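Local coordinates for Serine/threonine-protein kinase Tel1 (Chaetomium thermophilum, PDB 6SKY), which probably phosphorylates serine or threonine followed by glutamine in target proteins, relaying checkpoint signals from DNA damage as an ATM-type kinase, at residues Q2512-Y2517 and N2545-M2550; D2459-H2463 and V2564-Y2570; I2468-R2473 and T2490-A2494; V2782-M2786 and Y2848-I2852. All coordinates share one frame. Residues are numbered along the deposited sequence.

Interaction 1. Residues Q2512-Y2517 and N2545-M2550; sequences QTSRVY and NFLSTM
Gln2512-Tyr2517 and Asn2545-Met2550, on helices 2507-2522 and 2541-2552, form an antiparallel helix pair packed on the six-stranded sheet of the kinase N-lobe. Their axes cross at -164° and approach to 9.4 Å. The register sets Val2516 beside Phe2546 (CA to CA 5.3 Å) and Thr2513 beside Met2550 (CA to CA 6.4 Å). Val2516 is the central bump. Its CA-to-CB bond points at the other helix, and it fills a hollow lined by Phe2546, Thr2549 and Met2550. Val2516 CG2 lies 3.6 Å from Phe2546 CD1 and 3.6 Å from Met2550 CE, while its CG1 is 3.4 Å from Thr2549 OG1. Thr2549 OG1 is turned back (chi1 m) to bond Asn2545 O at 2.6 Å. Gln2512 CB touches Thr2549 CG2 at 3.9 Å. Met2550 (chi1 t, chi2 p, chi3 p) brings SD within 3.6 Å of Thr2513 CG2 and makes an oblique Met-aromatic contact with Tyr2517. Phe2546 (chi1 t) points its edge at the Tyr2517 face, a T-shaped pair with centroids 5.3 Å apart and planes at 69°. Phe2579, on strand 2576-2585, packs against Tyr2517, Phe2546 and Met2550. Tyr2517 OH bonds Gln2607. The helices meet through apolar, sulfur and ring packing, so cohesion depends on shape fit.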
# COMPACT_ATOMS: atom_id res chain seq x y z
N GLN A 2512 10.60 58.46 12.90
CA GLN A 2512 11.36 58.97 14.04
C GLN A 2512 11.80 57.84 14.96
O GLN A 2512 12.95 57.82 15.44
CB GLN A 2512 10.53 59.98 14.82
CG GLN A 2512 9.93 61.08 13.98
CD GLN A 2512 10.96 61.92 13.29
OE1 GLN A 2512 12.11 62.00 13.73
NE2 GLN A 2512 10.57 62.56 12.20
N THR A 2513 10.91 56.88 15.20
CA THR A 2513 11.23 55.79 16.10
C THR A 2513 12.34 54.91 15.55
O THR A 2513 13.23 54.50 16.30
CB THR A 2513 9.98 54.98 16.36
OG1 THR A 2513 9.05 55.78 17.10
CG2 THR A 2513 10.32 53.77 17.15
N SER A 2514 12.33 54.62 14.25
CA SER A 2514 13.40 53.82 13.69
C SER A 2514 14.72 54.58 13.72
O SER A 2514 15.78 53.97 13.94
CB SER A 2514 13.05 53.42 12.26
OG SER A 2514 11.68 53.14 12.18
N ARG A 2515 14.68 55.90 13.54
CA ARG A 2515 15.92 56.67 13.64
C ARG A 2515 16.53 56.55 15.03
O ARG A 2515 17.73 56.32 15.17
CB ARG A 2515 15.66 58.13 13.29
CG ARG A 2515 15.30 58.33 11.85
CD ARG A 2515 15.36 59.78 11.45
NE ARG A 2515 15.15 59.94 10.03
CZ ARG A 2515 16.08 59.74 9.11
NH1 ARG A 2515 15.80 59.90 7.82
NH2 ARG A 2515 17.30 59.37 9.47
N VAL A 2516 15.70 56.66 16.07
CA VAL A 2516 16.30 56.59 17.41
C VAL A 2516 16.68 55.16 17.78
O VAL A 2516 17.67 54.95 18.48
CB VAL A 2516 15.38 57.23 18.47
CG1 VAL A 2516 15.05 58.64 18.07
CG2 VAL A 2516 14.14 56.42 18.68
N TYR A 2517 15.93 54.15 17.31
CA TYR A 2517 16.33 52.77 17.56
C TYR A 2517 17.68 52.47 16.91
O TYR A 2517 18.53 51.82 17.52
CB TYR A 2517 15.29 51.80 17.02
CG TYR A 2517 14.32 51.28 18.05
CD1 TYR A 2517 14.76 50.56 19.13
CD2 TYR A 2517 12.97 51.48 17.92
CE1 TYR A 2517 13.89 50.08 20.06
CE2 TYR A 2517 12.09 51.01 18.84
CZ TYR A 2517 12.56 50.31 19.90
OH TYR A 2517 11.68 49.83 20.83
N ASN A 2545 17.57 61.09 24.20
CA ASN A 2545 16.91 61.35 22.93
C ASN A 2545 15.96 60.21 22.57
O ASN A 2545 14.84 60.46 22.10
CB ASN A 2545 17.95 61.55 21.83
CG ASN A 2545 17.33 61.92 20.51
OD1 ASN A 2545 16.23 62.46 20.47
ND2 ASN A 2545 18.04 61.64 19.43
N PHE A 2546 16.38 58.97 22.81
CA PHE A 2546 15.54 57.81 22.55
C PHE A 2546 14.27 57.85 23.38
O PHE A 2546 13.17 57.68 22.85
CB PHE A 2546 16.34 56.54 22.84
CG PHE A 2546 15.52 55.29 22.84
CD1 PHE A 2546 15.20 54.66 21.66
CD2 PHE A 2546 15.09 54.74 24.03
CE1 PHE A 2546 14.46 53.52 21.67
CE2 PHE A 2546 14.35 53.60 24.03
CZ PHE A 2546 14.03 52.99 22.85
N LEU A 2547 14.40 58.09 24.68
CA LEU A 2547 13.22 58.08 25.55
C LEU A 2547 12.26 59.21 25.21
O LEU A 2547 11.04 59.00 25.18
CB LEU A 2547 13.64 58.16 27.01
CG LEU A 2547 14.07 56.83 27.60
CD1 LEU A 2547 14.60 57.05 28.98
CD2 LEU A 2547 12.90 55.89 27.63
N SER A 2548 12.79 60.40 24.93
CA SER A 2548 11.92 61.51 24.55
C SER A 2548 11.18 61.21 23.25
O SER A 2548 9.95 61.34 23.18
CB SER A 2548 12.73 62.79 24.43
OG SER A 2548 13.92 62.54 23.71
N THR A 2549 11.92 60.79 22.21
CA THR A 2549 11.29 60.51 20.93
C THR A 2549 10.26 59.40 21.05
O THR A 2549 9.23 59.43 20.38
CB THR A 2549 12.34 60.11 19.90
OG1 THR A 2549 13.46 60.99 20.02
CG2 THR A 2549 11.76 60.22 18.51
N MET A 2550 10.52 58.42 21.91
CA MET A 2550 9.57 57.33 22.05
C MET A 2550 8.34 57.75 22.83
O MET A 2550 7.25 57.20 22.61
CB MET A 2550 10.25 56.14 22.71
CG MET A 2550 9.61 54.83 22.36
SD MET A 2550 9.75 54.47 20.61
CE MET A 2550 11.51 54.65 20.42

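Interaction 2. Residues D2459-H2463 and V2564-Y2570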
# COMPACT_ATOMS: atom_id res chain seq x y z
N ASP A 2459 -2.87 49.75 3.30
CA ASP A 2459 -3.88 48.97 4.01
C ASP A 2459 -3.33 48.35 5.29
O ASP A 2459 -4.02 48.33 6.31
CB ASP A 2459 -4.45 47.88 3.12
CG ASP A 2459 -5.26 48.43 1.98
OD1 ASP A 2459 -5.32 49.66 1.83
OD2 ASP A 2459 -5.83 47.62 1.22
N HIS A 2460 -2.12 47.83 5.25
CA HIS A 2460 -1.50 47.15 6.39
C HIS A 2460 -0.17 47.82 6.68
O HIS A 2460 0.88 47.33 6.27
CB HIS A 2460 -1.34 45.66 6.11
CG HIS A 2460 -2.58 45.02 5.58
ND1 HIS A 2460 -3.47 44.35 6.38
CD2 HIS A 2460 -3.09 44.98 4.33
CE1 HIS A 2460 -4.47 43.91 5.65
NE2 HIS A 2460 -4.27 44.28 4.40
N PRO A 2461 -0.18 48.94 7.40
CA PRO A 2461 1.05 49.72 7.54
C PRO A 2461 2.11 49.05 8.39
O PRO A 2461 3.31 49.18 8.10
CB PRO A 2461 0.56 51.03 8.16
CG PRO A 2461 -0.70 50.69 8.81
CD PRO A 2461 -1.33 49.64 7.99
N TYR A 2462 1.73 48.32 9.43
CA TYR A 2462 2.70 47.64 10.27
C TYR A 2462 3.29 46.40 9.63
O TYR A 2462 4.09 45.72 10.26
CB TYR A 2462 2.07 47.28 11.61
CG TYR A 2462 1.35 48.43 12.26
CD1 TYR A 2462 2.03 49.57 12.63
CD2 TYR A 2462 -0.01 48.38 12.48
CE1 TYR A 2462 1.38 50.62 13.21
CE2 TYR A 2462 -0.67 49.42 13.06
CZ TYR A 2462 0.03 50.54 13.42
OH TYR A 2462 -0.64 51.58 14.01
N HIS A 2463 2.91 46.10 8.39
CA HIS A 2463 3.49 45.00 7.64
C HIS A 2463 4.30 45.46 6.44
O HIS A 2463 5.02 44.64 5.86
CB HIS A 2463 2.40 44.04 7.16
CG HIS A 2463 1.72 43.30 8.27
ND1 HIS A 2463 0.71 43.85 9.03
CD2 HIS A 2463 1.91 42.05 8.75
CE1 HIS A 2463 0.31 42.98 9.93
NE2 HIS A 2463 1.02 41.88 9.78
N VAL A 2564 -2.62 39.71 10.46
CA VAL A 2564 -3.20 40.53 9.41
C VAL A 2564 -4.71 40.57 9.60
O VAL A 2564 -5.35 39.54 9.84
CB VAL A 2564 -2.82 39.98 8.02
CG1 VAL A 2564 -3.17 40.97 6.95
CG2 VAL A 2564 -1.35 39.67 7.97
N SER A 2565 -5.29 41.76 9.49
CA SER A 2565 -6.70 41.97 9.78
C SER A 2565 -7.49 42.07 8.48
O SER A 2565 -7.26 42.98 7.68
CB SER A 2565 -6.90 43.24 10.61
OG SER A 2565 -6.67 42.98 11.98
N ALA A 2566 -8.43 41.15 8.29
CA ALA A 2566 -9.31 41.22 7.13
C ALA A 2566 -10.18 42.47 7.17
O ALA A 2566 -10.52 43.02 6.12
CB ALA A 2566 -10.18 39.97 7.05
N ASN A 2567 -10.55 42.93 8.36
CA ASN A 2567 -11.35 44.13 8.52
C ASN A 2567 -10.55 45.41 8.38
O ASN A 2567 -11.15 46.49 8.41
CB ASN A 2567 -12.05 44.11 9.89
CG ASN A 2567 -11.24 43.39 10.95
OD1 ASN A 2567 -10.81 42.26 10.76
ND2 ASN A 2567 -11.01 44.06 12.07
N LEU A 2568 -9.23 45.32 8.23
CA LEU A 2568 -8.36 46.49 8.03
C LEU A 2568 -8.37 47.42 9.23
O LEU A 2568 -8.20 48.64 9.08
CB LEU A 2568 -8.73 47.25 6.76
CG LEU A 2568 -7.83 47.03 5.55
CD1 LEU A 2568 -7.68 45.56 5.28
CD2 LEU A 2568 -8.40 47.73 4.34
N ASP A 2569 -8.56 46.87 10.42
CA ASP A 2569 -8.67 47.66 11.64
C ASP A 2569 -7.51 47.30 12.56
O ASP A 2569 -7.47 46.20 13.11
CB ASP A 2569 -10.01 47.42 12.33
CG ASP A 2569 -10.18 48.25 13.59
OD1 ASP A 2569 -10.31 49.48 13.47
OD2 ASP A 2569 -10.18 47.66 14.70
N TYR A 2570 -6.58 48.23 12.73
CA TYR A 2570 -5.41 48.02 13.57
C TYR A 2570 -5.41 48.96 14.76
O TYR A 2570 -4.39 49.53 15.13
CB TYR A 2570 -4.13 48.17 12.76
CG TYR A 2570 -3.93 47.05 11.77
CD1 TYR A 2570 -3.49 45.81 12.18
CD2 TYR A 2570 -4.19 47.24 10.43
CE1 TYR A 2570 -3.32 44.80 11.30
CE2 TYR A 2570 -4.03 46.23 9.54
CZ TYR A 2570 -3.59 45.01 9.98
OH TYR A 2570 -3.41 43.99 9.09
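Tyr2570 lays its ring along Asp2459-His2463 and is the centre of an aromatic cluster with His2460 and Tyr2462. Tyr2462 points its edge at the Tyr2570 face in an offset T-shaped pair, with centroids 6.0 Å apart and planes at 85°. Tyr2462 CE2 is 3.7 Å from Tyr2570 CB. The His2460 and Tyr2570 rings meet rim to rim instead. Val2564-Tyr2570 is loop, with a type I turn from Ser2565 to Leu2568 that closes on a Leu2568 N to Ser2565 O bond of 3.1 Å. Leu2568 CD1 then lies 3.6 Å from His2460 CE1. Val2564 packs on both histidines, CG1 at 3.4 Å from His2460 ND1 and CG2 at 3.7 Å from His2463 NE2. His2463 also bonds Ile2562 O. The contact ties the junction between helices 2444-2459 and 2461-2472, within the FAT region, to the loop that leads into strand 2576-2585. Tyr2570 OH joins the two parts: it shares a 2.7 Å hydrogen bond with His2460 ND1 and accepts one of 2.9 Å from Ser2565 N.

Interaction 3. Residues I2468-R2473 and T2490-A2494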
# COMPACT_ATOMS: atom_id res chain seq x y z
N ILE A 2468 9.63 49.62 3.77
CA ILE A 2468 9.85 50.86 3.04
C ILE A 2468 10.93 51.69 3.70
O ILE A 2468 11.81 52.24 3.03
CB ILE A 2468 8.53 51.64 2.89
CG1 ILE A 2468 7.55 50.84 2.05
CG2 ILE A 2468 8.78 52.98 2.28
CD1 ILE A 2468 8.16 50.25 0.82
N TRP A 2469 10.89 51.80 5.03
CA TRP A 2469 11.90 52.58 5.73
C TRP A 2469 13.29 52.02 5.50
O TRP A 2469 14.23 52.76 5.20
CB TRP A 2469 11.60 52.64 7.23
CG TRP A 2469 12.43 53.64 7.94
CD1 TRP A 2469 12.14 54.94 8.15
CD2 TRP A 2469 13.72 53.43 8.53
NE1 TRP A 2469 13.15 55.56 8.83
CE2 TRP A 2469 14.14 54.64 9.07
CE3 TRP A 2469 14.56 52.32 8.65
CZ2 TRP A 2469 15.35 54.79 9.72
CZ3 TRP A 2469 15.76 52.47 9.29
CH2 TRP A 2469 16.14 53.69 9.82
N THR A 2470 13.45 50.70 5.63
CA THR A 2470 14.75 50.10 5.41
C THR A 2470 15.22 50.29 3.97
O THR A 2470 16.41 50.49 3.72
CB THR A 2470 14.71 48.62 5.76
OG1 THR A 2470 14.25 48.48 7.10
CG2 THR A 2470 16.07 48.01 5.63
N GLY A 2471 14.30 50.22 3.01
CA GLY A 2471 14.70 50.40 1.63
C GLY A 2471 15.14 51.81 1.32
O GLY A 2471 16.05 52.03 0.52
N ALA A 2472 14.49 52.80 1.94
CA ALA A 2472 14.85 54.18 1.64
C ALA A 2472 16.12 54.60 2.37
O ALA A 2472 17.06 55.10 1.75
CB ALA A 2472 13.69 55.11 2.00
N ARG A 2473 16.17 54.39 3.68
CA ARG A 2473 17.32 54.81 4.48
C ARG A 2473 18.41 53.75 4.52
O ARG A 2473 19.30 53.74 3.67
CB ARG A 2473 16.86 55.13 5.91
CG ARG A 2473 15.54 55.88 5.97
CD ARG A 2473 15.69 57.31 5.50
NE ARG A 2473 14.53 57.76 4.73
CZ ARG A 2473 13.45 58.31 5.27
NH1 ARG A 2473 12.45 58.71 4.49
NH2 ARG A 2473 13.36 58.47 6.58
N THR A 2490 12.12 53.01 -3.68
CA THR A 2490 11.58 52.99 -2.33
C THR A 2490 11.50 54.39 -1.75
O THR A 2490 10.58 54.68 -0.98
CB THR A 2490 12.42 52.08 -1.45
OG1 THR A 2490 12.80 50.92 -2.19
CG2 THR A 2490 11.61 51.63 -0.27
N ASP A 2491 12.41 55.29 -2.13
CA ASP A 2491 12.32 56.67 -1.67
C ASP A 2491 11.09 57.36 -2.24
O ASP A 2491 10.43 58.13 -1.54
CB ASP A 2491 13.58 57.43 -2.05
CG ASP A 2491 14.17 58.18 -0.89
OD1 ASP A 2491 13.50 58.30 0.15
OD2 ASP A 2491 15.32 58.65 -1.01
N LYS A 2492 10.77 57.11 -3.51
CA LYS A 2492 9.55 57.69 -4.07
C LYS A 2492 8.31 57.16 -3.37
O LYS A 2492 7.38 57.92 -3.08
CB LYS A 2492 9.46 57.40 -5.57
CG LYS A 2492 10.61 57.99 -6.36
CD LYS A 2492 10.57 57.52 -7.79
CE LYS A 2492 11.91 57.75 -8.46
NZ LYS A 2492 11.90 57.34 -9.89
N ILE A 2493 8.28 55.86 -3.07
CA ILE A 2493 7.13 55.30 -2.36
C ILE A 2493 7.02 55.89 -0.96
O ILE A 2493 5.92 56.13 -0.46
CB ILE A 2493 7.20 53.76 -2.30
CG1 ILE A 2493 7.03 53.17 -3.69
CG2 ILE A 2493 6.12 53.21 -1.41
CD1 ILE A 2493 6.98 51.68 -3.67
N ALA A 2494 8.16 56.15 -0.30
CA ALA A 2494 8.12 56.75 1.03
C ALA A 2494 7.60 58.18 0.98
O ALA A 2494 6.79 58.59 1.82
CB ALA A 2494 9.51 56.72 1.65
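Helix 2468-2472, the last turn of helix 2461-2472, crosses helix 2490-2494, the middle of helix 2483-2497, at -131°, with axes 8.5 Å apart at closest. Ala2472 and Asp2491 come nearest, 4.9 Å from CA to CA. Gly2471 lets the helices close in, because a CB there would clash with Thr2490 CG2. Thr2490 CG2 settles on bare backbone instead, 3.4 Å from Ile2468 O, 3.8 Å from Gly2471 CA and 3.8 Å from Ala2472 N. Thr2490 OG1 turns back to Arg2486 O in its own helix. Ile2468 CG2 lies 3.9 Å from Ala2494 CB and Ile2468 CD1 4.2 Å from Ile2493 CG2. Ala2472 CB sits 3.7 Å from Asp2491 OD1. Arg2473 NH1 stays 4.5 Å from Asp2491 OD1, beyond salt-bridge range; its NH2 pairs with Asp2511. Gly2471 and Ala2472 thus allow close approach in this helical hairpin, while Ile2468 and Thr2490 fill the interface. Ile2468 and Ile2493 also press on helix 2444-2459, while Ile2468 and Ala2494 touch Trp2507 of helix 2507-2522. Thr2470 OG1 is within hydrogen-bonding reach of Pro2653 O and Leu2654 O, as well as Tyr2466 O in its own helix, so helix 2461-2472 also abuts strand 2651-2655, an edge of the six-stranded sheet.

Interaction 4. Residues V2782-M2786 and Y2848-I2852; sequences VAFEM and YQWSI. Residues 2848, 2849, 2850, 2851, 2852 of segment 2848-2852 come from a tag, linker or insertion.
Val2782-Met2786 and Tyr2848-Ile2852 are irregular loop. Met2786 CA and Ile2852 CA are 6.4 Å apart. Phe2784 CA and Trp2850 CA are 8.0 Å apart. Tyr2848-Ile2852 comes from an insertion into the natural sequence. Val2782 (chi1 t) touches the poorly ordered Ile2852, CG2 to CD1 at 4.2 Å, and its backbone bonds Gly2759. Ala2783 opens a type I' turn that ends at Met2786, closed by Met2786 N to Ala2783 O at 3.1 Å. Phe2784 and Glu2785 hold its middle with left-handed phi/psi of 52/43° and 65/20°. Phe2784 (chi1 m) sends its ring across to two aromatics. One face takes Trp2850 CZ3, 3.9 Å from Phe2784 CD2. The Phe2784 ring and the six-membered ring of Trp2850 lie oblique, with planes at 40° and centroids 5.1 Å apart. The Phe2784 edge meets Tyr2848, Phe2784 CE2 to Tyr2848 OH at 3.6 Å. Glu2785 pairs with Lys2909. Met2786 (chi1 m, chi2 t, chi3 t) reaches along the second backbone, its CE 3.9 Å from Gln2849 O and its SD 4.2 Å from Ile2852 CB. Tyr2848 also packs on helix 2616-2632, and Trp2850 on helix 2898-2908. Val2782 is three residues past Asp2779, a magnesium ligand, and its side chain lies about 10 Å from the ion. The site is the start of the activation loop, just after Asp-Leu-Gly, the counterpart in ATM and Tel1 of the kinase Asp-Phe-Gly motif.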
# COMPACT_ATOMS: atom_id res chain seq x y z
N VAL A 2782 22.15 30.15 8.90
CA VAL A 2782 23.04 29.19 8.24
C VAL A 2782 22.18 27.99 7.85
O VAL A 2782 21.97 27.08 8.64
CB VAL A 2782 24.21 28.80 9.13
CG1 VAL A 2782 25.06 27.76 8.46
CG2 VAL A 2782 25.04 30.00 9.46
N ALA A 2783 21.65 28.01 6.64
CA ALA A 2783 20.78 26.96 6.16
C ALA A 2783 21.33 26.41 4.86
O ALA A 2783 22.40 26.81 4.41
CB ALA A 2783 19.35 27.47 5.98
N PHE A 2784 20.60 25.48 4.27
CA PHE A 2784 20.94 24.89 2.97
C PHE A 2784 22.37 24.39 2.94
O PHE A 2784 23.11 24.59 1.98
CB PHE A 2784 20.68 25.89 1.85
CG PHE A 2784 19.27 26.33 1.78
CD1 PHE A 2784 18.28 25.45 1.46
CD2 PHE A 2784 18.93 27.63 2.07
CE1 PHE A 2784 16.98 25.85 1.41
CE2 PHE A 2784 17.63 28.03 2.02
CZ PHE A 2784 16.65 27.14 1.69
N GLU A 2785 22.77 23.72 4.02
CA GLU A 2785 24.04 23.02 4.15
C GLU A 2785 25.24 23.95 4.10
O GLU A 2785 26.35 23.50 3.84
CB GLU A 2785 24.18 21.94 3.09
CG GLU A 2785 22.95 21.10 2.87
CD GLU A 2785 22.87 19.93 3.79
OE1 GLU A 2785 23.37 20.03 4.93
OE2 GLU A 2785 22.31 18.89 3.39
N MET A 2786 25.06 25.24 4.36
CA MET A 2786 26.19 26.16 4.43
C MET A 2786 27.16 25.81 5.54
O MET A 2786 28.25 26.38 5.58
CB MET A 2786 25.72 27.59 4.65
CG MET A 2786 24.94 28.21 3.53
SD MET A 2786 24.29 29.82 4.02
CE MET A 2786 22.80 29.90 3.04
N TYR A 2848 18.87 37.70 -1.16
CA TYR A 2848 19.18 36.53 -0.36
C TYR A 2848 20.46 35.89 -0.89
O TYR A 2848 20.58 35.62 -2.08
CB TYR A 2848 18.03 35.52 -0.39
CG TYR A 2848 18.26 34.37 0.54
CD1 TYR A 2848 18.17 34.53 1.91
CD2 TYR A 2848 18.57 33.12 0.06
CE1 TYR A 2848 18.38 33.49 2.75
CE2 TYR A 2848 18.79 32.07 0.90
CZ TYR A 2848 18.70 32.26 2.24
OH TYR A 2848 18.92 31.20 3.09
N GLN A 2849 21.42 35.67 0.00
CA GLN A 2849 22.70 35.09 -0.37
C GLN A 2849 22.66 33.58 -0.17
O GLN A 2849 22.27 33.10 0.89
CB GLN A 2849 23.84 35.68 0.46
CG GLN A 2849 23.72 37.16 0.72
CD GLN A 2849 23.93 38.00 -0.52
OE1 GLN A 2849 23.43 39.11 -0.62
NE2 GLN A 2849 24.69 37.47 -1.47
N TRP A 2850 23.09 32.84 -1.18
CA TRP A 2850 23.06 31.38 -1.12
C TRP A 2850 24.38 30.78 -0.71
O TRP A 2850 24.51 29.55 -0.71
CB TRP A 2850 22.62 30.82 -2.47
CG TRP A 2850 21.22 31.09 -2.76
CD1 TRP A 2850 20.71 32.18 -3.35
CD2 TRP A 2850 20.11 30.25 -2.45
NE1 TRP A 2850 19.35 32.08 -3.45
CE2 TRP A 2850 18.96 30.90 -2.90
CE3 TRP A 2850 19.98 29.00 -1.84
CZ2 TRP A 2850 17.70 30.35 -2.77
CZ3 TRP A 2850 18.74 28.46 -1.71
CH2 TRP A 2850 17.61 29.13 -2.16
N SER A 2851 25.36 31.60 -0.38
CA SER A 2851 26.58 31.14 0.26
C SER A 2851 26.78 31.94 1.52
O SER A 2851 26.03 32.87 1.82
CB SER A 2851 27.79 31.28 -0.67
OG SER A 2851 28.99 31.05 0.04
N ILE A 2852 27.80 31.58 2.28
CA ILE A 2852 28.07 32.19 3.57
C ILE A 2852 29.33 33.04 3.42
O ILE A 2852 30.42 32.51 3.19
CB ILE A 2852 28.18 31.14 4.68
CG1 ILE A 2852 28.55 31.77 6.01
CG2 ILE A 2852 29.14 30.02 4.29
CD1 ILE A 2852 28.46 30.80 7.16

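How the interactions relate
Interactions 1 and 3 are buried helix pairs. They touch: Trp2469 packs on Ser2514 and Arg2515, and the like charges Arg2515 NH1 and Arg2473 NH2 lie 3.1 Å apart. Interaction 3 shares helix 2461-2472 with interaction 2, and both interactions 1 and 3 are nested in the chain loop that interaction 2 closes. Interaction 2 is partly buried and is the one with a hydrogen bond between its segments. Interaction 4 is also partly buried, but joins two loops in the catalytic region, about 13 Å from interaction 3 at nearest atoms. Small residues and aliphatic side chains shape interaction 3, whereas aromatic rings contribute to the other three.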